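Nitrite reductase (Hyphomicrobium denitrificans, PDB 2DV6) probably catalyses the reduction of nitrite to nitric oxide at copper centres, taking electrons from a cytochrome c. Local coordinates at residues K139-D144 and N180-Y185; H208-K213 and G241-V246; V221-A226 and V246-L251. All blocks are in the same frame, centred on the assembly; numbering follows the deposited sequence.

Interactions 1 to 3 all reach the same beta sheet, but at different depths. Interaction 1 is a partly buried loop-on-strand contact, held by one backbone bond and a threonine methyl. Interaction 2 pairs two strands of that sheet and puts a charged, watered cluster on an exposed part of it. Interaction 3 is buried, and its chemistry is aromatic and apolar, with a copper ligand carried on the adjacent turn. Interactions 2 and 3 share V246 and strand 243-249, touch through L209 CD1 and V221 CG1 at 3.8 Å, and both meet a second subunit. Interaction 1 stands apart, its centre about 26 Å from that of interaction 2 and about 32 Å from that of interaction 3.

Interaction 1: K139-D144 and N180-Y185; sequences KSSGAD and NTTYTY
T182 turns its CG2 methyl up into the bend of the loop at S140-G142, and three groups gather round it. G142 N is the nearest, 3.5 Å from T182 CG2, with S141 OG at 3.7 Å and S140 OG at 3.8 Å from the same methyl. The methyl lies anti to the T182 carbonyl carbon, beside the backbone N, which leaves it as the branch that faces the loop. The absence of a side chain at G142 matters here, because a CB on it would fall only 3.0 Å from T182 CG2. Further back along both segments a single backbone hydrogen bond ties the loop down: N180 N gives to K139 O at 2.7 Å, with 158° at the hydrogen. S140 packs its CB next to this bond, 3.9 Å from N180 N.

The bend itself is an ST turn. S140 OG, placed between the backbone N and the carbonyl carbon (chi1 73°), accepts from G142 N at 3.0 Å. Outside the pair, S140 OG is also bonded to Q176 and S141 OG to K174, while the A143 backbone bonds to K174 and Q176, all on strand 163-178. A connection that leaves one cupredoxin-like domain after strand 125-131 is thereby laid across the beta hairpin of strands 163-178 and 181-188 that begins the next.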
loop_
_atom_site.group_PDB
_atom_site.type_symbol
_atom_site.label_atom_id
_atom_site.label_comp_id
_atom_site.label_asym_id
_atom_site.label_seq_id
_atom_site.Cartn_x
_atom_site.Cartn_y
_atom_site.Cartn_z
ATOM N N LYS A 139 -5.871 34.206 -17.504
ATOM C CA LYS A 139 -7.019 33.888 -18.362
ATOM C C LYS A 139 -7.473 32.488 -18.069
ATOM O O LYS A 139 -6.716 31.687 -17.526
ATOM C CB LYS A 139 -6.663 33.982 -19.854
ATOM C CG LYS A 139 -5.555 32.986 -20.262
ATOM C CD LYS A 139 -5.421 32.877 -21.802
ATOM C CE LYS A 139 -4.317 31.896 -22.212
ATOM N NZ LYS A 139 -4.091 30.762 -21.220
ATOM N N SER A 140 -8.699 32.188 -18.459
ATOM C CA SER A 140 -9.295 30.888 -18.218
ATOM C C SER A 140 -10.598 30.846 -18.994
ATOM O O SER A 140 -11.016 31.837 -19.546
ATOM C CB SER A 140 -9.583 30.709 -16.715
ATOM O OG SER A 140 -10.692 31.500 -16.339
ATOM N N SER A 141 -11.254 29.701 -19.001
ATOM C CA SER A 141 -12.578 29.637 -19.554
ATOM C C SER A 141 -13.676 30.041 -18.595
ATOM O O SER A 141 -14.841 29.829 -18.909
ATOM C CB SER A 141 -12.868 28.219 -20.046
ATOM O OG SER A 141 -12.735 27.339 -18.957
ATOM N N GLY A 142 -13.344 30.618 -17.442
ATOM C CA GLY A 142 -14.366 30.957 -16.449
ATOM C C GLY A 142 -14.739 32.422 -16.475
ATOM O O GLY A 142 -13.986 33.241 -16.984
ATOM N N ALA A 143 -15.900 32.770 -15.921
ATOM C CA ALA A 143 -16.295 34.186 -15.827
ATOM C C ALA A 143 -15.488 34.877 -14.731
ATOM O O ALA A 143 -15.016 34.225 -13.806
ATOM C CB ALA A 143 -17.751 34.311 -15.550
ATOM N N ASP A 144 -15.318 36.189 -14.854
ATOM C CA ASP A 144 -14.726 36.988 -13.788
ATOM C C ASP A 144 -15.766 37.155 -12.686
ATOM O O ASP A 144 -16.809 37.755 -12.900
ATOM C CB ASP A 144 -14.267 38.340 -14.318
ATOM C CG ASP A 144 -13.716 39.250 -13.226
ATOM O OD1 ASP A 144 -13.328 38.785 -12.117
ATOM O OD2 ASP A 144 -13.637 40.464 -13.498
ATOM N N ASN A 180 -5.870 29.818 -15.802
ATOM C CA ASN A 180 -6.113 28.499 -16.361
ATOM C C ASN A 180 -6.848 27.561 -15.365
ATOM O O ASN A 180 -6.755 26.332 -15.443
ATOM C CB ASN A 180 -4.780 27.922 -16.886
ATOM C CG ASN A 180 -4.960 26.723 -17.815
ATOM O OD1 ASN A 180 -6.063 26.452 -18.306
ATOM N ND2 ASN A 180 -3.870 25.988 -18.057
ATOM N N THR A 181 -7.555 28.157 -14.400
ATOM C CA THR A 181 -8.255 27.347 -13.388
ATOM C C THR A 181 -9.609 27.900 -12.987
ATOM O O THR A 181 -9.794 29.119 -12.822
ATOM C CB THR A 181 -7.297 26.793 -12.255
ATOM O OG1 THR A 181 -7.901 26.855 -10.960
ATOM C CG2 THR A 181 -6.004 27.487 -12.238
ATOM N N THR A 182 -10.584 27.000 -12.943
ATOM C CA THR A 182 -11.969 27.392 -12.851
ATOM C C THR A 182 -12.637 26.568 -11.772
ATOM O O THR A 182 -12.109 25.535 -11.350
ATOM C CB THR A 182 -12.760 27.224 -14.215
ATOM O OG1 THR A 182 -12.716 25.868 -14.637
ATOM C CG2 THR A 182 -12.159 28.112 -15.336
ATOM N N TYR A 183 -13.803 27.028 -11.334
ATOM C CA TYR A 183 -14.466 26.464 -10.180
ATOM C C TYR A 183 -15.930 26.887 -10.348
ATOM O O TYR A 183 -16.174 27.946 -10.904
ATOM C CB TYR A 183 -13.824 27.020 -8.887
ATOM C CG TYR A 183 -14.412 26.469 -7.582
ATOM C CD1 TYR A 183 -14.034 25.219 -7.098
ATOM C CD2 TYR A 183 -15.317 27.221 -6.811
ATOM C CE1 TYR A 183 -14.583 24.701 -5.926
ATOM C CE2 TYR A 183 -15.852 26.711 -5.607
ATOM C CZ TYR A 183 -15.480 25.439 -5.193
ATOM O OH TYR A 183 -15.986 24.898 -4.031
ATOM N N THR A 184 -16.884 26.067 -9.875
ATOM C CA THR A 184 -18.269 26.492 -9.788
ATOM C C THR A 184 -18.550 27.365 -8.570
ATOM O O THR A 184 -18.663 26.859 -7.431
ATOM C CB THR A 184 -19.254 25.291 -9.811
ATOM O OG1 THR A 184 -19.018 24.524 -10.996
ATOM C CG2 THR A 184 -20.700 25.792 -9.844
ATOM N N TYR A 185 -18.706 28.674 -8.815
ATOM C CA TYR A 185 -19.030 29.567 -7.744
ATOM C C TYR A 185 -20.551 29.687 -7.555
ATOM O O TYR A 185 -21.332 29.526 -8.491
ATOM C CB TYR A 185 -18.424 30.961 -7.972
ATOM C CG TYR A 185 -16.913 31.072 -7.851
ATOM C CD1 TYR A 185 -16.079 30.648 -8.872
ATOM C CD2 TYR A 185 -16.339 31.667 -6.724
ATOM C CE1 TYR A 185 -14.691 30.796 -8.781
ATOM C CE2 TYR A 185 -14.957 31.817 -6.609
ATOM C CZ TYR A 185 -14.143 31.370 -7.637
ATOM O OH TYR A 185 -12.782 31.562 -7.537
#

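Interaction 2: H208-K213 and G241-V246; sequences HLKNHK and GEETVV
E243 OE1 is gripped by H208, a water and, more loosely, K210. H208 ND1 donates to E243 OE1 at 2.9 Å; the oxygen lies in the imidazole plane, yet the nitrogen approaches from above the carboxylate, 52° out of its plane. Water 2 gives a hydrogen to E243 OE1 at 2.6 Å and accepts one from K210 NZ. The direct salt bridge from K210 NZ to E243 OE1 is long, 3.7 Å. The carboxylate gets there on an extended chain, with E243 CG anti to the backbone N (chi1 179°). V245 CB sits over one face of the H208 ring, 4.2 Å from its centroid, as a CH-pi contact. H208 NE2 bonds to E206, and an imidazole between two carboxylates may well be inclined to hold both protons. An alanine in place of H208 would probably leave E243 OE1 and E206 without the imidazole N-H groups that meet them, and open a gap beside V245.

Beneath the side chains runs an antiparallel ladder. L209 and T244 form its hydrogen-bonded pair, flanked by the non-hydrogen-bonded pairs H208-V245 and K210-E243. On the face away from H208, L209 CB packs 3.8 Å from T244 CG2. At the end of strand 204-211, N211 N bonds to E242 O, and G241 N closes on N211 O at 2.7 Å.

Strand 204-211 has strand 163-178 as its other, parallel neighbour. Strand 243-249 is outermost within the chain, but at V246 it pairs antiparallel with a strand of a second subunit, carrying the sheet across the interface.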
loop_
_atom_site.group_PDB
_atom_site.type_symbol
_atom_site.label_atom_id
_atom_site.label_comp_id
_atom_site.label_asym_id
_atom_site.label_seq_id
_atom_site.Cartn_x
_atom_site.Cartn_y
_atom_site.Cartn_z
ATOM N N HIS A 208 -35.759 41.861 -2.008
ATOM C CA HIS A 208 -36.244 40.926 -3.015
ATOM C C HIS A 208 -35.116 40.017 -3.450
ATOM O O HIS A 208 -34.160 40.450 -4.115
ATOM C CB HIS A 208 -36.858 41.655 -4.225
ATOM C CG HIS A 208 -38.019 42.526 -3.859
ATOM N ND1 HIS A 208 -39.303 42.271 -4.286
ATOM C CD2 HIS A 208 -38.094 43.621 -3.068
ATOM C CE1 HIS A 208 -40.119 43.183 -3.786
ATOM N NE2 HIS A 208 -39.411 44.016 -3.047
ATOM N N LEU A 209 -35.253 38.755 -3.080
ATOM C CA LEU A 209 -34.274 37.737 -3.434
ATOM C C LEU A 209 -34.786 36.859 -4.551
ATOM O O LEU A 209 -35.771 36.122 -4.355
ATOM C CB LEU A 209 -33.901 36.867 -2.214
ATOM C CG LEU A 209 -32.640 35.952 -2.402
ATOM C CD1 LEU A 209 -32.231 35.351 -1.082
ATOM C CD2 LEU A 209 -32.911 34.816 -3.329
ATOM N N LYS A 210 -34.115 36.911 -5.701
ATOM C CA LYS A 210 -34.436 36.028 -6.831
ATOM C C LYS A 210 -33.398 34.908 -6.997
ATOM O O LYS A 210 -32.190 35.161 -6.959
ATOM C CB LYS A 210 -34.532 36.825 -8.133
ATOM C CG LYS A 210 -35.686 37.862 -8.162
ATOM C CD LYS A 210 -35.949 38.363 -9.605
ATOM C CE LYS A 210 -37.109 39.360 -9.682
ATOM N NZ LYS A 210 -36.752 40.674 -9.027
ATOM N N ASN A 211 -33.853 33.670 -7.143
ATOM C CA ASN A 211 -32.936 32.573 -7.377
ATOM C C ASN A 211 -33.009 32.265 -8.860
ATOM O O ASN A 211 -34.056 31.911 -9.368
ATOM C CB ASN A 211 -33.262 31.373 -6.484
ATOM C CG ASN A 211 -32.221 30.276 -6.555
ATOM O OD1 ASN A 211 -31.157 30.421 -7.196
ATOM N ND2 ASN A 211 -32.503 29.160 -5.895
ATOM N N HIS A 212 -31.903 32.465 -9.574
ATOM C CA HIS A 212 -31.900 32.263 -11.031
ATOM C C HIS A 212 -32.471 30.906 -11.391
ATOM O O HIS A 212 -32.272 29.933 -10.666
ATOM C CB HIS A 212 -30.500 32.397 -11.598
ATOM C CG HIS A 212 -30.458 32.370 -13.097
ATOM N ND1 HIS A 212 -30.289 33.514 -13.858
ATOM C CD2 HIS A 212 -30.560 31.345 -13.976
ATOM C CE1 HIS A 212 -30.297 33.190 -15.139
ATOM N NE2 HIS A 212 -30.466 31.884 -15.239
ATOM N N LYS A 213 -33.173 30.822 -12.518
ATOM C CA LYS A 213 -33.831 29.568 -12.900
ATOM C C LYS A 213 -32.932 28.379 -13.247
ATOM O O LYS A 213 -33.381 27.225 -13.157
ATOM C CB LYS A 213 -34.829 29.809 -14.028
ATOM C CG LYS A 213 -34.210 30.190 -15.332
ATOM C CD LYS A 213 -35.343 30.112 -16.344
ATOM C CE LYS A 213 -35.013 30.745 -17.636
ATOM N NZ LYS A 213 -36.206 30.431 -18.502
ATOM N N GLY A 241 -35.687 29.849 -10.039
ATOM C CA GLY A 241 -36.743 30.461 -10.839
ATOM C C GLY A 241 -37.715 31.321 -10.045
ATOM O O GLY A 241 -38.601 31.933 -10.619
ATOM N N GLU A 242 -37.573 31.348 -8.715
ATOM C CA GLU A 242 -38.574 31.973 -7.833
ATOM C C GLU A 242 -38.017 33.210 -7.125
ATOM O O GLU A 242 -36.819 33.550 -7.260
ATOM C CB GLU A 242 -39.113 30.935 -6.836
ATOM C CG GLU A 242 -39.807 29.717 -7.492
ATOM C CD GLU A 242 -41.027 30.133 -8.348
ATOM O OE1 GLU A 242 -41.212 29.534 -9.424
ATOM O OE2 GLU A 242 -41.778 31.087 -7.960
ATOM N N GLU A 243 -38.887 33.888 -6.377
ATOM C CA GLU A 243 -38.513 35.060 -5.620
ATOM C C GLU A 243 -39.117 34.930 -4.239
ATOM O O GLU A 243 -40.153 34.301 -4.040
ATOM C CB GLU A 243 -39.035 36.370 -6.286
ATOM C CG GLU A 243 -38.686 37.687 -5.516
ATOM C CD GLU A 243 -39.450 38.922 -6.036
ATOM O OE1 GLU A 243 -38.844 40.014 -6.091
ATOM O OE2 GLU A 243 -40.657 38.807 -6.391
ATOM N N THR A 244 -38.474 35.578 -3.292
ATOM C CA THR A 244 -38.868 35.540 -1.939
ATOM C C THR A 244 -38.713 37.015 -1.548
ATOM O O THR A 244 -37.832 37.710 -2.061
ATOM C CB THR A 244 -37.888 34.546 -1.271
ATOM O OG1 THR A 244 -38.574 33.415 -0.666
ATOM C CG2 THR A 244 -36.839 35.188 -0.458
ATOM N N VAL A 245 -39.608 37.521 -0.719
ATOM C CA VAL A 245 -39.467 38.884 -0.239
ATOM C C VAL A 245 -39.669 38.962 1.249
ATOM O O VAL A 245 -40.477 38.234 1.828
ATOM C CB VAL A 245 -40.211 40.007 -1.134
ATOM C CG1 VAL A 245 -41.020 39.432 -2.285
ATOM C CG2 VAL A 245 -40.929 41.096 -0.313
ATOM N N VAL A 246 -38.840 39.788 1.879
ATOM C CA VAL A 246 -38.828 39.862 3.322
ATOM C C VAL A 246 -38.558 41.320 3.678
ATOM O O VAL A 246 -37.751 41.964 3.016
ATOM C CB VAL A 246 -37.758 38.889 3.965
ATOM C CG1 VAL A 246 -36.305 39.283 3.584
ATOM C CG2 VAL A 246 -37.880 38.908 5.442
HETATM O O HOH W 1 -41.770 41.396 -6.105
HETATM O O HOH W 2 -39.062 41.699 -8.010
HETATM O O HOH W 3 -35.714 34.065 -10.113
#

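Interaction 3: V221-A226 and V246-L251; sequences VDFHGA and VTFKAL. With CU (copper (II) ion), chain H.
F248 reaches from its strand to both F223 and A226, and its ring is shared between them, CD1 and CE1 meeting A226 and CE2 and CZ meeting F223. CB points toward residues 221-226, and CG sits between the backbone N and the carbonyl carbon (chi1 64°). From there the ring atoms meet their partners in turn. CG lies 4.1 Å from A226 CB, and CD1 comes to 3.8 Å from the same methyl, with CE1 close behind. A226 CB is thus over the ring face, 20° off its normal, a CH-pi contact. On the same side of the ring plane, further round the ring, F248 CE2 touches F223 CD1 at 3.6 Å, and the tip, CZ, rests over one face of the F223 ring toward its rim. The two side chains cross at about a right angle, with their ring planes 37° apart. V221 CG2 takes the opposite face of F223, 3.6 Å above its plane, so that ring is sandwiched between a valine methyl and a phenylalanine tip.

This is interior packing of a cupredoxin beta sandwich: F248 comes from the sheet of strands 204-211 and 243-249, F223 from the facing sheet of strands 222-223 and 254-259. From F223 the chain makes a type I turn to A226, closed by A226 N to F223 O at 3.1 Å. Water 4 bridges the backbones beside it, within hydrogen-bonding distance of G225 O at 2.8 Å and K249 O at 2.9 Å, and accepts from L251 N.

On the turn, H224 NE2 binds copper at 2.1 Å. H259, H416 of a second subunit and water 5 complete the ligands, the pattern of the type 2 centre that copper nitrite reductases build at a subunit interface. H224 ND1 bonds to Q389 of that second subunit, which would fix the rotation of the imidazole.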
loop_
_atom_site.group_PDB
_atom_site.type_symbol
_atom_site.label_atom_id
_atom_site.label_comp_id
_atom_site.label_asym_id
_atom_site.label_seq_id
_atom_site.Cartn_x
_atom_site.Cartn_y
_atom_site.Cartn_z
ATOM N N VAL A 221 -30.624 34.020 2.307
ATOM C CA VAL A 221 -29.714 34.994 2.890
ATOM C C VAL A 221 -30.001 35.160 4.394
ATOM O O VAL A 221 -31.147 35.174 4.804
ATOM C CB VAL A 221 -29.762 36.372 2.124
ATOM C CG1 VAL A 221 -31.232 37.004 2.147
ATOM C CG2 VAL A 221 -28.736 37.353 2.725
ATOM N N ASP A 222 -28.942 35.241 5.195
ATOM C CA ASP A 222 -28.962 35.541 6.636
ATOM C C ASP A 222 -28.135 36.846 6.749
ATOM O O ASP A 222 -26.968 36.848 6.348
ATOM C CB ASP A 222 -28.274 34.347 7.369
ATOM C CG ASP A 222 -27.907 34.615 8.871
ATOM O OD1 ASP A 222 -27.537 33.616 9.552
ATOM O OD2 ASP A 222 -27.976 35.765 9.397
ATOM N N PHE A 223 -28.735 37.944 7.235
ATOM C CA PHE A 223 -27.997 39.191 7.525
ATOM C C PHE A 223 -27.670 39.283 9.026
ATOM O O PHE A 223 -28.598 39.203 9.859
ATOM C CB PHE A 223 -28.803 40.455 7.146
ATOM C CG PHE A 223 -29.236 40.523 5.695
ATOM C CD1 PHE A 223 -30.503 40.048 5.299
ATOM C CD2 PHE A 223 -28.413 41.090 4.742
ATOM C CE1 PHE A 223 -30.912 40.129 3.964
ATOM C CE2 PHE A 223 -28.802 41.178 3.417
ATOM C CZ PHE A 223 -30.054 40.675 3.013
ATOM N N HIS A 224 -26.395 39.472 9.384
ATOM C CA HIS A 224 -26.039 39.628 10.819
ATOM C C HIS A 224 -26.566 40.947 11.407
ATOM O O HIS A 224 -26.627 41.102 12.633
ATOM C CB HIS A 224 -24.517 39.520 11.063
ATOM C CG HIS A 224 -23.966 38.153 10.858
ATOM N ND1 HIS A 224 -22.656 37.837 11.141
ATOM C CD2 HIS A 224 -24.551 37.002 10.452
ATOM C CE1 HIS A 224 -22.445 36.558 10.881
ATOM N NE2 HIS A 224 -23.575 36.030 10.459
ATOM N N GLY A 225 -26.908 41.900 10.539
ATOM C CA GLY A 225 -27.577 43.126 10.991
ATOM C C GLY A 225 -29.107 43.077 11.069
ATOM O O GLY A 225 -29.744 44.077 11.418
ATOM N N ALA A 226 -29.685 41.925 10.725
ATOM C CA ALA A 226 -31.114 41.701 10.845
ATOM C C ALA A 226 -31.461 41.046 12.189
ATOM O O ALA A 226 -30.681 40.228 12.735
ATOM C CB ALA A 226 -31.633 40.854 9.660
ATOM N N VAL A 246 -38.840 39.788 1.879
ATOM C CA VAL A 246 -38.828 39.862 3.322
ATOM C C VAL A 246 -38.558 41.320 3.678
ATOM O O VAL A 246 -37.751 41.964 3.016
ATOM C CB VAL A 246 -37.758 38.889 3.965
ATOM C CG1 VAL A 246 -36.305 39.283 3.584
ATOM C CG2 VAL A 246 -37.880 38.908 5.442
ATOM N N THR A 247 -39.257 41.840 4.684
ATOM C CA THR A 247 -38.993 43.196 5.159
ATOM C C THR A 247 -38.438 43.092 6.563
ATOM O O THR A 247 -38.937 42.303 7.355
ATOM C CB THR A 247 -40.309 44.048 5.157
ATOM O OG1 THR A 247 -40.790 44.133 3.817
ATOM C CG2 THR A 247 -40.089 45.466 5.702
ATOM N N PHE A 248 -37.418 43.871 6.887
ATOM C CA PHE A 248 -36.878 43.813 8.238
ATOM C C PHE A 248 -36.370 45.164 8.662
ATOM O O PHE A 248 -35.958 45.955 7.825
ATOM C CB PHE A 248 -35.793 42.703 8.408
ATOM C CG PHE A 248 -34.541 42.909 7.587
ATOM C CD1 PHE A 248 -33.500 43.711 8.063
ATOM C CD2 PHE A 248 -34.388 42.275 6.370
ATOM C CE1 PHE A 248 -32.327 43.898 7.307
ATOM C CE2 PHE A 248 -33.212 42.445 5.608
ATOM C CZ PHE A 248 -32.202 43.279 6.071
ATOM N N LYS A 249 -36.440 45.440 9.954
ATOM C CA LYS A 249 -35.858 46.667 10.506
ATOM C C LYS A 249 -34.368 46.512 10.849
ATOM O O LYS A 249 -33.933 45.461 11.361
ATOM C CB LYS A 249 -36.639 47.148 11.745
ATOM C CG LYS A 249 -38.011 47.758 11.404
ATOM C CD LYS A 249 -38.608 48.541 12.585
ATOM C CE LYS A 249 -38.206 50.066 12.561
ATOM N NZ LYS A 249 -39.192 50.975 11.798
ATOM N N ALA A 250 -33.613 47.566 10.574
ATOM C CA ALA A 250 -32.211 47.677 10.952
ATOM C C ALA A 250 -32.118 48.451 12.246
ATOM O O ALA A 250 -32.118 49.674 12.246
ATOM C CB ALA A 250 -31.409 48.386 9.865
ATOM N N LEU A 251 -32.006 47.723 13.345
ATOM C CA LEU A 251 -32.119 48.308 14.679
ATOM C C LEU A 251 -30.828 48.778 15.309
ATOM O O LEU A 251 -30.871 49.520 16.260
ATOM C CB LEU A 251 -32.795 47.312 15.640
ATOM C CG LEU A 251 -34.149 46.747 15.174
ATOM C CD1 LEU A 251 -34.537 45.528 16.048
ATOM C CD2 LEU A 251 -35.254 47.856 15.200
HETATM CU CU CU H . -23.908 34.025 10.014
HETATM O O HOH W 4 -31.848 44.629 13.220
HETATM O O HOH W 5 -25.203 32.041 10.902
#